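Local coordinates for Slr1438 protein (Synechocystis sp., PDB 3K25), which is of unknown function but belongs to the aldose 1-epimerase family, so it may bind carbohydrate and act as a sugar isomerase, at residues Leu34-Thr39 / Leu46-Glu51; Arg50-Phe53 / Leu58-Arg61; Leu67-Gly72 / Glu124-Ala129; Leu97-Ile102 / Leu132-Gln137; Ser257-Arg260 / Gly266-Leu269. All coordinates share one frame; numbering follows the deposited sequence.

Contact 1: residues Leu34-Thr39 / Leu46-Glu51; sequences LVTEWT and LYFDRE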
# COMPACT_ATOMS: atom_id res chain seq x y z
N LEU A 34 -0.61 -6.08 7.24
CA LEU A 34 -0.42 -4.65 7.36
C LEU A 34 0.67 -4.10 8.27
O LEU A 34 0.77 -4.47 9.45
CB LEU A 34 -1.76 -4.02 7.78
CG LEU A 34 -1.81 -2.52 8.09
CD1 LEU A 34 -1.60 -1.73 6.80
CD2 LEU A 34 -3.14 -2.15 8.73
N VAL A 35 1.47 -3.20 7.71
CA VAL A 35 2.51 -2.46 8.44
C VAL A 35 1.66 -1.31 8.99
O VAL A 35 1.08 -0.55 8.21
CB VAL A 35 3.58 -1.85 7.49
CG1 VAL A 35 4.41 -0.82 8.24
CG2 VAL A 35 4.47 -2.92 6.95
N THR A 36 1.57 -1.17 10.30
CA THR A 36 0.74 -0.10 10.84
C THR A 36 1.55 1.14 11.20
O THR A 36 1.20 2.24 10.80
CB THR A 36 0.01 -0.56 12.09
OG1 THR A 36 0.98 -1.02 13.05
CG2 THR A 36 -0.92 -1.71 11.76
N GLU A 37 2.62 0.94 11.96
CA GLU A 37 3.46 2.07 12.38
C GLU A 37 4.93 1.81 12.13
O GLU A 37 5.38 0.66 12.16
CB GLU A 37 3.24 2.37 13.86
CG GLU A 37 1.77 2.45 14.27
CD GLU A 37 1.57 3.05 15.65
OE1 GLU A 37 2.39 2.79 16.56
OE2 GLU A 37 0.57 3.76 15.83
N TRP A 38 5.68 2.88 11.91
CA TRP A 38 7.12 2.78 11.66
C TRP A 38 7.82 4.02 12.22
O TRP A 38 7.41 5.14 11.93
CB TRP A 38 7.36 2.66 10.15
CG TRP A 38 8.80 2.73 9.70
CD1 TRP A 38 9.91 2.47 10.44
CD2 TRP A 38 9.26 3.04 8.37
NE1 TRP A 38 11.05 2.58 9.66
CE2 TRP A 38 10.68 2.93 8.39
CE3 TRP A 38 8.62 3.39 7.18
CZ2 TRP A 38 11.46 3.16 7.25
CZ3 TRP A 38 9.40 3.61 6.04
CH2 TRP A 38 10.81 3.50 6.09
N THR A 39 8.85 3.82 13.04
CA THR A 39 9.61 4.94 13.62
C THR A 39 11.12 4.82 13.47
O THR A 39 11.70 3.74 13.63
CB THR A 39 9.33 5.16 15.12
OG1 THR A 39 9.74 4.00 15.87
CG2 THR A 39 7.87 5.44 15.36
N LEU A 46 5.28 6.96 9.55
CA LEU A 46 3.96 6.61 9.02
C LEU A 46 2.86 7.20 9.89
O LEU A 46 3.06 7.43 11.08
CB LEU A 46 3.76 5.09 9.00
CG LEU A 46 4.45 4.30 7.90
CD1 LEU A 46 4.24 2.80 8.11
CD2 LEU A 46 3.89 4.75 6.56
N TYR A 47 1.70 7.45 9.29
CA TYR A 47 0.55 7.98 10.02
C TYR A 47 -0.35 6.80 10.33
O TYR A 47 -0.45 5.88 9.51
CB TYR A 47 -0.22 8.98 9.16
CG TYR A 47 -1.66 9.21 9.60
CD1 TYR A 47 -2.68 8.30 9.28
CD2 TYR A 47 -2.01 10.35 10.33
CE1 TYR A 47 -4.01 8.53 9.65
CE2 TYR A 47 -3.33 10.59 10.71
CZ TYR A 47 -4.32 9.69 10.37
OH TYR A 47 -5.63 9.95 10.73
N PHE A 48 -1.01 6.82 11.48
CA PHE A 48 -1.88 5.70 11.82
C PHE A 48 -2.99 6.07 12.78
O PHE A 48 -2.74 6.52 13.89
CB PHE A 48 -1.05 4.56 12.43
CG PHE A 48 -1.76 3.24 12.44
CD1 PHE A 48 -2.13 2.62 11.24
CD2 PHE A 48 -2.05 2.60 13.64
CE1 PHE A 48 -2.78 1.39 11.23
CE2 PHE A 48 -2.70 1.36 13.64
CZ PHE A 48 -3.07 0.76 12.43
N ASP A 49 -4.23 5.85 12.35
CA ASP A 49 -5.38 6.16 13.18
C ASP A 49 -5.69 4.98 14.10
O ASP A 49 -6.45 4.07 13.74
CB ASP A 49 -6.59 6.45 12.29
CG ASP A 49 -7.77 6.98 13.07
OD1 ASP A 49 -7.93 6.56 14.23
OD2 ASP A 49 -8.54 7.80 12.51
N ARG A 50 -5.12 5.01 15.30
CA ARG A 50 -5.28 3.96 16.30
C ARG A 50 -6.71 3.71 16.76
O ARG A 50 -7.16 2.57 16.82
CB ARG A 50 -4.41 4.25 17.52
CG ARG A 50 -2.92 4.22 17.23
CD ARG A 50 -2.11 4.52 18.47
NE ARG A 50 -0.68 4.50 18.19
CZ ARG A 50 0.26 4.90 19.04
NH1 ARG A 50 -0.08 5.37 20.23
NH2 ARG A 50 1.54 4.84 18.69
N GLU A 51 -7.43 4.78 17.10
CA GLU A 51 -8.80 4.64 17.55
C GLU A 51 -9.64 3.93 16.52
O GLU A 51 -10.35 2.97 16.82
CB GLU A 51 -9.38 6.01 17.84
CG GLU A 51 -8.87 6.60 19.12
CD GLU A 51 -8.87 8.11 19.09
OE1 GLU A 51 -7.96 8.68 18.45
OE2 GLU A 51 -9.79 8.71 19.69

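Contact 2: residues Arg50-Phe53 / Leu58-Arg61; sequences RERF and LSVR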
# COMPACT_ATOMS: atom_id res chain seq x y z
N ARG A 50 -5.12 5.01 15.30
CA ARG A 50 -5.28 3.96 16.30
C ARG A 50 -6.71 3.71 16.76
O ARG A 50 -7.16 2.57 16.82
CB ARG A 50 -4.41 4.25 17.52
CG ARG A 50 -2.92 4.22 17.23
CD ARG A 50 -2.11 4.52 18.47
NE ARG A 50 -0.68 4.50 18.19
CZ ARG A 50 0.26 4.90 19.04
NH1 ARG A 50 -0.08 5.37 20.23
NH2 ARG A 50 1.54 4.84 18.69
N GLU A 51 -7.43 4.78 17.10
CA GLU A 51 -8.80 4.64 17.55
C GLU A 51 -9.64 3.93 16.52
O GLU A 51 -10.35 2.97 16.82
CB GLU A 51 -9.38 6.01 17.84
CG GLU A 51 -8.87 6.60 19.12
CD GLU A 51 -8.87 8.11 19.09
OE1 GLU A 51 -7.96 8.68 18.45
OE2 GLU A 51 -9.79 8.71 19.69
N ARG A 52 -9.57 4.40 15.28
CA ARG A 52 -10.33 3.80 14.20
C ARG A 52 -9.98 2.32 14.05
O ARG A 52 -10.87 1.48 13.87
CB ARG A 52 -10.04 4.54 12.90
CG ARG A 52 -10.89 4.10 11.73
CD ARG A 52 -10.35 4.73 10.47
NE ARG A 52 -11.12 4.34 9.29
CZ ARG A 52 -12.30 4.85 8.96
NH1 ARG A 52 -12.86 5.78 9.72
NH2 ARG A 52 -12.92 4.42 7.87
N PHE A 53 -8.69 2.00 14.15
CA PHE A 53 -8.21 0.63 14.01
C PHE A 53 -8.83 -0.31 15.04
O PHE A 53 -8.65 -1.54 14.98
CB PHE A 53 -6.68 0.59 14.15
CG PHE A 53 -6.05 -0.69 13.68
CD1 PHE A 53 -5.26 -1.45 14.55
CD2 PHE A 53 -6.19 -1.12 12.36
CE1 PHE A 53 -4.62 -2.61 14.11
CE2 PHE A 53 -5.56 -2.28 11.90
CZ PHE A 53 -4.77 -3.03 12.78
N LEU A 58 -14.14 -1.05 10.38
CA LEU A 58 -13.72 0.13 9.64
C LEU A 58 -12.44 -0.08 8.85
O LEU A 58 -11.52 -0.78 9.29
CB LEU A 58 -13.55 1.32 10.58
CG LEU A 58 -14.82 2.11 10.93
CD1 LEU A 58 -15.97 1.17 11.27
CD2 LEU A 58 -14.53 3.05 12.09
N SER A 59 -12.40 0.52 7.66
CA SER A 59 -11.24 0.41 6.79
C SER A 59 -10.07 1.05 7.51
O SER A 59 -10.24 2.03 8.24
CB SER A 59 -11.48 1.16 5.48
OG SER A 59 -11.56 2.55 5.71
N VAL A 60 -8.89 0.49 7.32
CA VAL A 60 -7.72 1.04 7.99
C VAL A 60 -7.33 2.35 7.34
O VAL A 60 -7.34 2.47 6.11
CB VAL A 60 -6.53 0.04 7.95
CG1 VAL A 60 -6.44 -0.62 6.57
CG2 VAL A 60 -5.24 0.76 8.27
N ARG A 61 -7.01 3.33 8.18
CA ARG A 61 -6.58 4.66 7.76
C ARG A 61 -5.21 4.91 8.35
O ARG A 61 -5.09 5.36 9.50
CB ARG A 61 -7.53 5.74 8.28
CG ARG A 61 -8.82 5.86 7.51
CD ARG A 61 -8.71 6.82 6.34
NE ARG A 61 -9.95 6.83 5.58
CZ ARG A 61 -10.35 5.82 4.81
NH1 ARG A 61 -9.60 4.73 4.69
NH2 ARG A 61 -11.53 5.89 4.18

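Contact 3: residues Leu67-Gly72 / Glu124-Ala129; sequences LFPICG and EAFPFA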
# COMPACT_ATOMS: atom_id res chain seq x y z
N LEU A 67 -3.22 -3.37 -1.87
CA LEU A 67 -4.32 -3.39 -2.84
C LEU A 67 -4.17 -4.56 -3.83
O LEU A 67 -3.26 -4.56 -4.68
CB LEU A 67 -4.36 -2.06 -3.61
CG LEU A 67 -4.03 -0.79 -2.79
CD1 LEU A 67 -4.08 0.42 -3.72
CD2 LEU A 67 -5.00 -0.61 -1.63
N PHE A 68 -5.07 -5.54 -3.73
CA PHE A 68 -5.03 -6.73 -4.59
C PHE A 68 -6.37 -7.49 -4.55
O PHE A 68 -6.96 -7.64 -3.48
CB PHE A 68 -3.91 -7.67 -4.12
CG PHE A 68 -3.87 -8.99 -4.82
CD1 PHE A 68 -3.12 -9.16 -5.99
CD2 PHE A 68 -4.57 -10.09 -4.31
CE1 PHE A 68 -3.06 -10.40 -6.62
CE2 PHE A 68 -4.52 -11.32 -4.94
CZ PHE A 68 -3.76 -11.48 -6.09
N PRO A 69 -6.85 -8.00 -5.69
CA PRO A 69 -6.31 -7.98 -7.05
C PRO A 69 -6.63 -6.74 -7.89
O PRO A 69 -6.53 -6.78 -9.10
CB PRO A 69 -6.89 -9.25 -7.65
CG PRO A 69 -8.28 -9.27 -7.06
CD PRO A 69 -8.02 -8.91 -5.61
N ILE A 70 -7.03 -5.64 -7.25
CA ILE A 70 -7.27 -4.40 -8.00
C ILE A 70 -6.95 -3.20 -7.13
O ILE A 70 -6.90 -3.30 -5.89
CB ILE A 70 -8.76 -4.20 -8.48
CG1 ILE A 70 -9.68 -3.98 -7.26
CG2 ILE A 70 -9.21 -5.37 -9.35
CD1 ILE A 70 -11.12 -3.61 -7.61
N CYS A 71 -6.72 -2.07 -7.78
CA CYS A 71 -6.45 -0.82 -7.09
C CYS A 71 -7.64 0.08 -7.46
O CYS A 71 -8.00 0.20 -8.63
CB CYS A 71 -5.12 -0.22 -7.55
SG CYS A 71 -3.68 -1.30 -7.29
N GLY A 72 -8.26 0.68 -6.45
CA GLY A 72 -9.40 1.53 -6.70
C GLY A 72 -10.65 0.66 -6.81
O GLY A 72 -10.66 -0.49 -6.35
N GLU A 124 -14.72 -16.85 -5.21
CA GLU A 124 -16.08 -16.44 -5.50
C GLU A 124 -16.14 -15.01 -6.04
O GLU A 124 -17.13 -14.61 -6.66
CB GLU A 124 -16.91 -16.57 -4.22
CG GLU A 124 -18.40 -16.68 -4.44
CD GLU A 124 -19.13 -17.13 -3.19
OE1 GLU A 124 -18.85 -18.25 -2.70
OE2 GLU A 124 -19.99 -16.37 -2.68
N ALA A 125 -15.08 -14.24 -5.81
CA ALA A 125 -15.01 -12.85 -6.28
C ALA A 125 -13.85 -12.65 -7.26
O ALA A 125 -13.76 -11.61 -7.93
CB ALA A 125 -14.84 -11.91 -5.08
N PHE A 126 -12.98 -13.65 -7.34
CA PHE A 126 -11.79 -13.61 -8.18
C PHE A 126 -11.39 -15.07 -8.42
O PHE A 126 -10.62 -15.64 -7.64
CB PHE A 126 -10.69 -12.86 -7.43
CG PHE A 126 -9.47 -12.57 -8.24
CD1 PHE A 126 -9.54 -11.76 -9.37
CD2 PHE A 126 -8.23 -13.11 -7.86
CE1 PHE A 126 -8.38 -11.48 -10.13
CE2 PHE A 126 -7.07 -12.85 -8.61
CZ PHE A 126 -7.15 -12.03 -9.75
N PRO A 127 -11.90 -15.68 -9.50
CA PRO A 127 -11.66 -17.08 -9.89
C PRO A 127 -10.24 -17.47 -10.29
O PRO A 127 -10.03 -18.05 -11.35
CB PRO A 127 -12.63 -17.28 -11.05
CG PRO A 127 -12.56 -15.96 -11.74
CD PRO A 127 -12.64 -14.98 -10.58
N PHE A 128 -9.26 -17.16 -9.44
CA PHE A 128 -7.87 -17.53 -9.74
C PHE A 128 -7.17 -18.03 -8.49
O PHE A 128 -7.25 -17.41 -7.43
CB PHE A 128 -7.13 -16.34 -10.34
CG PHE A 128 -7.76 -15.80 -11.58
CD1 PHE A 128 -7.50 -16.38 -12.82
CD2 PHE A 128 -8.62 -14.71 -11.52
CE1 PHE A 128 -8.09 -15.89 -13.98
CE2 PHE A 128 -9.23 -14.21 -12.67
CZ PHE A 128 -8.96 -14.81 -13.91
N ALA A 129 -6.49 -19.16 -8.62
CA ALA A 129 -5.78 -19.78 -7.51
C ALA A 129 -4.48 -19.05 -7.18
O ALA A 129 -3.38 -19.60 -7.35
CB ALA A 129 -5.48 -21.24 -7.84

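Contact 4: residues Leu97-Ile102 / Leu132-Gln137; sequences LPWEVI and LVFSYQ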
# COMPACT_ATOMS: atom_id res chain seq x y z
N LEU A 97 -8.06 -9.51 4.77
CA LEU A 97 -7.86 -10.89 5.22
C LEU A 97 -6.61 -11.15 6.04
O LEU A 97 -5.63 -10.40 5.96
CB LEU A 97 -7.82 -11.83 4.02
CG LEU A 97 -9.09 -11.97 3.19
CD1 LEU A 97 -8.71 -12.59 1.86
CD2 LEU A 97 -10.13 -12.80 3.93
N PRO A 98 -6.63 -12.22 6.84
CA PRO A 98 -5.43 -12.51 7.64
C PRO A 98 -4.39 -13.25 6.81
O PRO A 98 -4.73 -14.09 5.98
CB PRO A 98 -5.98 -13.36 8.79
CG PRO A 98 -7.18 -14.07 8.15
CD PRO A 98 -7.81 -12.97 7.33
N TRP A 99 -3.13 -12.90 7.04
CA TRP A 99 -1.98 -13.51 6.38
C TRP A 99 -1.26 -14.37 7.43
O TRP A 99 -1.42 -14.13 8.64
CB TRP A 99 -1.03 -12.42 5.87
CG TRP A 99 -1.58 -11.54 4.77
CD1 TRP A 99 -2.78 -10.88 4.76
CD2 TRP A 99 -0.91 -11.17 3.55
NE1 TRP A 99 -2.89 -10.11 3.62
CE2 TRP A 99 -1.76 -10.27 2.86
CE3 TRP A 99 0.33 -11.50 2.97
CZ2 TRP A 99 -1.41 -9.70 1.62
CZ3 TRP A 99 0.67 -10.93 1.74
CH2 TRP A 99 -0.20 -10.04 1.08
N GLU A 100 -0.48 -15.36 7.01
CA GLU A 100 0.24 -16.22 7.96
C GLU A 100 1.73 -15.93 7.88
O GLU A 100 2.25 -15.65 6.79
CB GLU A 100 0.08 -17.70 7.62
CG GLU A 100 -1.29 -18.12 7.17
CD GLU A 100 -1.32 -19.56 6.67
OE1 GLU A 100 -0.57 -19.88 5.71
OE2 GLU A 100 -2.09 -20.35 7.24
N VAL A 101 2.42 -16.01 9.02
CA VAL A 101 3.86 -15.80 9.01
C VAL A 101 4.49 -17.15 8.63
O VAL A 101 4.29 -18.16 9.31
CB VAL A 101 4.37 -15.38 10.40
CG1 VAL A 101 5.87 -15.10 10.33
CG2 VAL A 101 3.63 -14.17 10.88
N ILE A 102 5.25 -17.16 7.53
CA ILE A 102 5.88 -18.39 7.07
C ILE A 102 7.39 -18.26 7.06
O ILE A 102 8.08 -19.02 6.39
CB ILE A 102 5.43 -18.79 5.65
CG1 ILE A 102 6.05 -17.84 4.62
CG2 ILE A 102 3.91 -18.76 5.56
CD1 ILE A 102 6.05 -18.38 3.21
N LEU A 132 0.23 -15.30 -2.56
CA LEU A 132 1.15 -14.19 -2.37
C LEU A 132 2.03 -14.40 -1.16
O LEU A 132 1.55 -14.78 -0.10
CB LEU A 132 0.36 -12.89 -2.17
CG LEU A 132 -0.22 -12.09 -3.33
CD1 LEU A 132 -0.78 -12.99 -4.41
CD2 LEU A 132 -1.31 -11.17 -2.76
N VAL A 133 3.33 -14.15 -1.33
CA VAL A 133 4.26 -14.23 -0.21
C VAL A 133 5.01 -12.90 -0.26
O VAL A 133 5.72 -12.61 -1.23
CB VAL A 133 5.28 -15.40 -0.32
CG1 VAL A 133 4.57 -16.74 -0.18
CG2 VAL A 133 6.00 -15.33 -1.63
N PHE A 134 4.82 -12.08 0.76
CA PHE A 134 5.49 -10.79 0.82
C PHE A 134 6.55 -10.86 1.89
O PHE A 134 6.36 -11.50 2.93
CB PHE A 134 4.49 -9.66 1.17
CG PHE A 134 3.55 -9.29 0.05
CD1 PHE A 134 3.38 -10.11 -1.06
CD2 PHE A 134 2.78 -8.12 0.14
CE1 PHE A 134 2.46 -9.78 -2.07
CE2 PHE A 134 1.86 -7.78 -0.86
CZ PHE A 134 1.70 -8.61 -1.96
N SER A 135 7.67 -10.21 1.63
CA SER A 135 8.77 -10.18 2.56
C SER A 135 8.97 -8.73 2.98
O SER A 135 9.18 -7.85 2.15
CB SER A 135 10.04 -10.73 1.90
OG SER A 135 11.14 -10.71 2.79
N TYR A 136 8.88 -8.48 4.28
CA TYR A 136 9.08 -7.14 4.80
C TYR A 136 10.45 -7.14 5.47
O TYR A 136 10.69 -7.90 6.40
CB TYR A 136 8.00 -6.78 5.80
CG TYR A 136 6.58 -6.98 5.31
CD1 TYR A 136 6.09 -8.26 5.08
CD2 TYR A 136 5.73 -5.90 5.11
CE1 TYR A 136 4.78 -8.46 4.70
CE2 TYR A 136 4.41 -6.09 4.72
CZ TYR A 136 3.94 -7.38 4.52
OH TYR A 136 2.62 -7.60 4.20
N GLN A 137 11.34 -6.30 4.96
CA GLN A 137 12.70 -6.20 5.47
C GLN A 137 12.96 -4.79 5.97
O GLN A 137 12.77 -3.82 5.25
CB GLN A 137 13.68 -6.56 4.35
CG GLN A 137 13.28 -7.86 3.70
CD GLN A 137 14.01 -8.13 2.42
OE1 GLN A 137 14.69 -7.26 1.87
NE2 GLN A 137 13.87 -9.35 1.91

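Contact 5: residues Ser257-Arg260 / Gly266-Leu269; sequences SGPR and GEQL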
# COMPACT_ATOMS: atom_id res chain seq x y z
N SER A 257 0.39 -1.00 -9.69
CA SER A 257 0.85 -1.68 -10.90
C SER A 257 0.01 -1.17 -12.07
O SER A 257 0.45 -1.15 -13.23
CB SER A 257 0.74 -3.21 -10.76
OG SER A 257 -0.60 -3.63 -10.58
N GLY A 258 -1.20 -0.73 -11.74
CA GLY A 258 -2.12 -0.21 -12.74
C GLY A 258 -3.13 0.72 -12.11
O GLY A 258 -3.30 0.73 -10.89
N PRO A 259 -3.83 1.53 -12.92
CA PRO A 259 -4.84 2.48 -12.44
C PRO A 259 -6.20 1.84 -12.13
O PRO A 259 -6.37 0.63 -12.23
CB PRO A 259 -4.93 3.49 -13.58
CG PRO A 259 -4.74 2.61 -14.78
CD PRO A 259 -3.58 1.72 -14.37
N ARG A 260 -7.16 2.67 -11.75
CA ARG A 260 -8.49 2.18 -11.45
C ARG A 260 -9.11 1.55 -12.70
O ARG A 260 -8.90 2.03 -13.82
CB ARG A 260 -9.39 3.31 -10.94
CG ARG A 260 -10.84 2.90 -10.78
CD ARG A 260 -11.69 3.95 -10.08
NE ARG A 260 -11.88 5.16 -10.88
CZ ARG A 260 -12.65 6.18 -10.52
NH1 ARG A 260 -13.30 6.14 -9.36
NH2 ARG A 260 -12.77 7.24 -11.31
N GLY A 266 -7.81 -3.05 -19.15
CA GLY A 266 -6.58 -3.70 -19.58
C GLY A 266 -5.39 -2.77 -19.44
O GLY A 266 -4.26 -3.18 -19.66
N GLU A 267 -5.64 -1.53 -19.05
CA GLU A 267 -4.57 -0.55 -18.89
C GLU A 267 -3.56 -0.91 -17.79
O GLU A 267 -3.89 -0.98 -16.60
CB GLU A 267 -5.18 0.83 -18.63
CG GLU A 267 -4.17 1.97 -18.75
CD GLU A 267 -4.78 3.31 -18.40
OE1 GLU A 267 -4.02 4.30 -18.32
OE2 GLU A 267 -6.02 3.38 -18.23
N GLN A 268 -2.31 -1.12 -18.21
CA GLN A 268 -1.23 -1.48 -17.30
C GLN A 268 -1.62 -2.71 -16.50
O GLN A 268 -1.10 -2.93 -15.41
CB GLN A 268 -0.90 -0.34 -16.32
CG GLN A 268 -0.52 0.99 -16.99
CD GLN A 268 -0.14 2.07 -15.97
OE1 GLN A 268 -0.67 2.12 -14.86
NE2 GLN A 268 0.78 2.94 -16.37
N LEU A 269 -2.54 -3.50 -17.03
CA LEU A 269 -2.97 -4.71 -16.34
C LEU A 269 -1.81 -5.70 -16.36
O LEU A 269 -0.95 -5.64 -17.24
CB LEU A 269 -4.20 -5.30 -17.03
CG LEU A 269 -4.79 -6.56 -16.38
CD1 LEU A 269 -5.16 -6.26 -14.94
CD2 LEU A 269 -6.00 -7.04 -17.16

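Contact 1: residues Leu34-Thr39 / Leu46-Glu51
Leu46, Phe48 and Glu37 carry this contact, each meeting a different part of the opposite segment. Leu46 uses one branch. Its CD1 lies 3.6 Å from CG1 of Val35 and also packs on CB of Trp38, while its CG sits near the plane of the indole, at the ring edge. Leu46 and Val35 cross at about a right angle.

Phe48 turns its CG away from its own backbone N (chi1 -163°), which brings the ring up to Thr36. One face receives CB of Thr36, 3.5 Å from the ring centroid and 19° off the normal. This is a CH-pi contact. CG2 of Thr36 reaches CZ of the same ring, and the hydroxyl OG1 is bonded to Ser26 O.

The segment 34-39 is a middle strand of a small antiparallel sheet, and 46-51 is the chain that leaves the hairpin 34-40/43-44. Thr36 and Glu37 both face Ser26 of the neighbouring strand, forming a classic beta bulge. The Glu37 side chain passes Phe48 with its carboxylate nearly perpendicular to the ring.

The carboxylate ends in a salt bridge. Arg50 grips it side-on with NE and NH2. The bond from Arg50 NE to Glu37 OE2 is 2.8 Å, 164° at the hydrogen and in the guanidinium plane. Arg50 NH2 gives a second bond to Glu37 OE1 at 3.1 Å, tilted out of that plane. Both oxygens use their syn lone pairs. The extended Arg50 chain lets the guanidinium reach back from its exposed position to Glu37. Phe53 meets the Phe48 ring in an edge-to-face pair.

Contact 2: residues Arg50-Phe53 / Leu58-Arg61
Ser59 O accepts the shortest polar bond here, from NE of Arg52 at 2.7 Å. The bond runs nearly along the C=O axis of Ser59, and the oxygen lies close to the guanidinium plane. The contact closes a surface turn of the long loop that leads from strand 43-44 to strand 66-67. Residues 50-53 have helical backbone angles without the regular helical bonds, and 58-61 is irregular.

A second bond makes the grip two-pronged. Arg52 NH2 donates to Ser59 OG at 3.2 Å, 167° at the hydrogen and again close to the plane. Two nitrogens on one side of the guanidinium thus hold one residue by its carbonyl and its hydroxyl, which fixes the rotation of the group. The chain of Arg52 is extended from CG to NE, with CG anti to the backbone N (chi1 -174°). This carries the flat end across to the other segment.

Both faces of that end are covered. Leu58 packs on one, its CB 3.9 Å above the guanidinium plane of Arg52, toward the rim. Its CD2 also touches CG of Arg52. Arg61 stacks on the opposite face, with planes at 23° and centres 4.7 Å apart. Arg61 reaches this position through a bend at chi2. The like charges come close, which is likely to be unfavourable unless solvent or a counter-ion screens them. Arg52 NH2 sits over the centre of the Arg61 guanidinium, 4.2 Å above its plane.

Contact 3: residues Leu67-Gly72 / Glu124-Ala129
The Phe126 ring has Pro69 over the centre of one face and Phe128 over the centre of the other. On the first side Pro69 CG stands 3.6 Å from the ring centroid and 10° off its normal, a CH-pi contact. CB of the same proline is 3.5 Å from Phe126 CZ. The pyrrolidine therefore lies along the ring with two carbons, CG toward the CG end and CB toward the tip. On the second side Phe128 CD2 is 3.4 Å above the plane. The Phe128 ring is steeply inclined to that of Phe126, so both faces are covered but the two phenyl rings are not stacked in parallel.

Phe68 adds a looser touch. Its CZ comes 4.4 Å from Phe126 CE2. The Phe68 ring also has CB of Pro69 over its centre, so this proline is shared by two rings. The peptide bond before Pro69 is cis.

The fold of the second segment explains how Phe126 and Phe128 come together. Pro127 is the centre of an inverse gamma turn, in which Phe128 N bonds to Phe126 O at 2.7 Å. Phe126 holds its CG opposite the backbone N (chi1 -172°), and the ring extends toward Pro69.

The three touching residues are buried. Phe126 and Phe128 both pack on Met157 of strand 157-168, and Phe126 also rests on Phe79. Phe68 meets Phe130 edge-to-face. This is hydrophobic core packing between two loops, one following strand 66-67 and the other leading into strand 130-139, in the all-beta, galactose mutarotase-like fold of the aldose 1-epimerase family.

Contact 4: residues Leu97-Ile102 / Leu132-Gln137
The contact joins edge strand 100-105 of the eight-stranded antiparallel sheet, with the loop residues just before it, to strand 130-139. The two strands are not neighbours, so side chains alone bridge them.

The core is an aromatic pair. Trp99 directs the edge of its six-membered ring at the face of Phe134 in an edge-to-face arrangement. The centroids are 4.8 Å apart and the planes meet at 62°. The atom that leads is Trp99 CH2, which stands over the centre of the Phe134 ring and comes 3.6 Å from Phe134 CE2. Trp99 CZ3 follows, 3.7 Å from Phe134 CG. The same Trp99 CH2 also approaches CD2 of Leu132 at 4.2 Å.

The indole is held at its other end too, where NE1 bonds to Ala94 O. A chi1 of -73° sets the Phe134 ring beside the indole, and a chi2 of 15° turns its face toward Trp99. Replacing Phe134 with alanine would probably open a gap under Trp99 CH2 and CZ3 and leave that edge of the indole without its aromatic partner.

A second, smaller contact lies on the opposite side of the sheet. Ile102 CD1 meets Val133 CG1 at 4.0 Å, the two side chains crossing at about a right angle. Ile102 is exposed, unlike the aromatic pair.

Strand 110-117 runs between the two segments and bonds to both through the backbone. Its Leu116 packs on Trp99. Ile66 of strand 66-67 touches both Trp99 and Phe134, and strand 142-151 flanks strand 130-139 on its far side.

Contact 5: residues Ser257-Arg260 / Gly266-Leu269
Gln268 lies along the backbone of Ser257 and Gly258 and against the ring of Pro259. It is the third residue of a type II beta turn, Gly266 to Leu269, which follows the short helix 262-265. With the loop 257-260 before that helix, the turn closes the connection between strands 250-256 and 270-272.

The side chain starts with CB of Gln268, 3.5 Å from Ser257 O and near Gly258 CA. Gln268 CG then passes CD of Pro259 at 4.1 Å. The amide carbon comes nearer, with Gln268 CD 3.8 Å from Pro259 CD. At the tip Gln268 OE1 lies 3.5 Å from Gly258 CA and against the proline ring. Its polar partner is elsewhere, since it accepts a hydrogen bond from Thr239 OG1. NE2 makes a weak bond to Gln238 O. The extended chain, with chi2 at -177°, is what carries the amide past the proline to those partners.

Gly258 faces the turn closely. A CB on this residue would point at the carbonyl oxygens of Glu267 and Gln268.

Pro259 is the other half of the contact. Its CD takes the Gln268 side chain, and its CG takes Glu267. A glycine in place of Pro259 has no ring, and the loss would probably open a gap beside Gln268 CD and leave the Glu267 chain freer to turn. Thr211, from another loop, also touches Pro259, and Ser257 OG bonds to Leu161 N of strand 157-168.

Glu267 is extended and crosses the proline at about a right angle, with its carboxylate carbon, Glu267 CD, 3.7 Å from Pro259 CG.

How the contacts relate
Contacts 1 and 2 adjoin along the chain, sharing Arg50 and Glu51, and their centres are 10 Å apart. Asp49 N and Arg61 O probably bond between them. Contact 4 lies about 17 Å from contact 1, centre to centre, and Val35 packs on Tyr136 there, so the small sheet rests on the long one. Contacts 3 and 4 alternate along the chain, in the order 67-72, 97-102, 124-129, 132-137. They touch where Phe68 lies on Leu132. Contact 5 comes last. It lies 13 Å from contact 3 and about 27 Å from contacts 1 and 2, centre to centre, across the chain's centre. Contacts 3 and 4 join parts far apart in sequence; contacts 1, 2 and 5 close local turns of the same beta-rich fold.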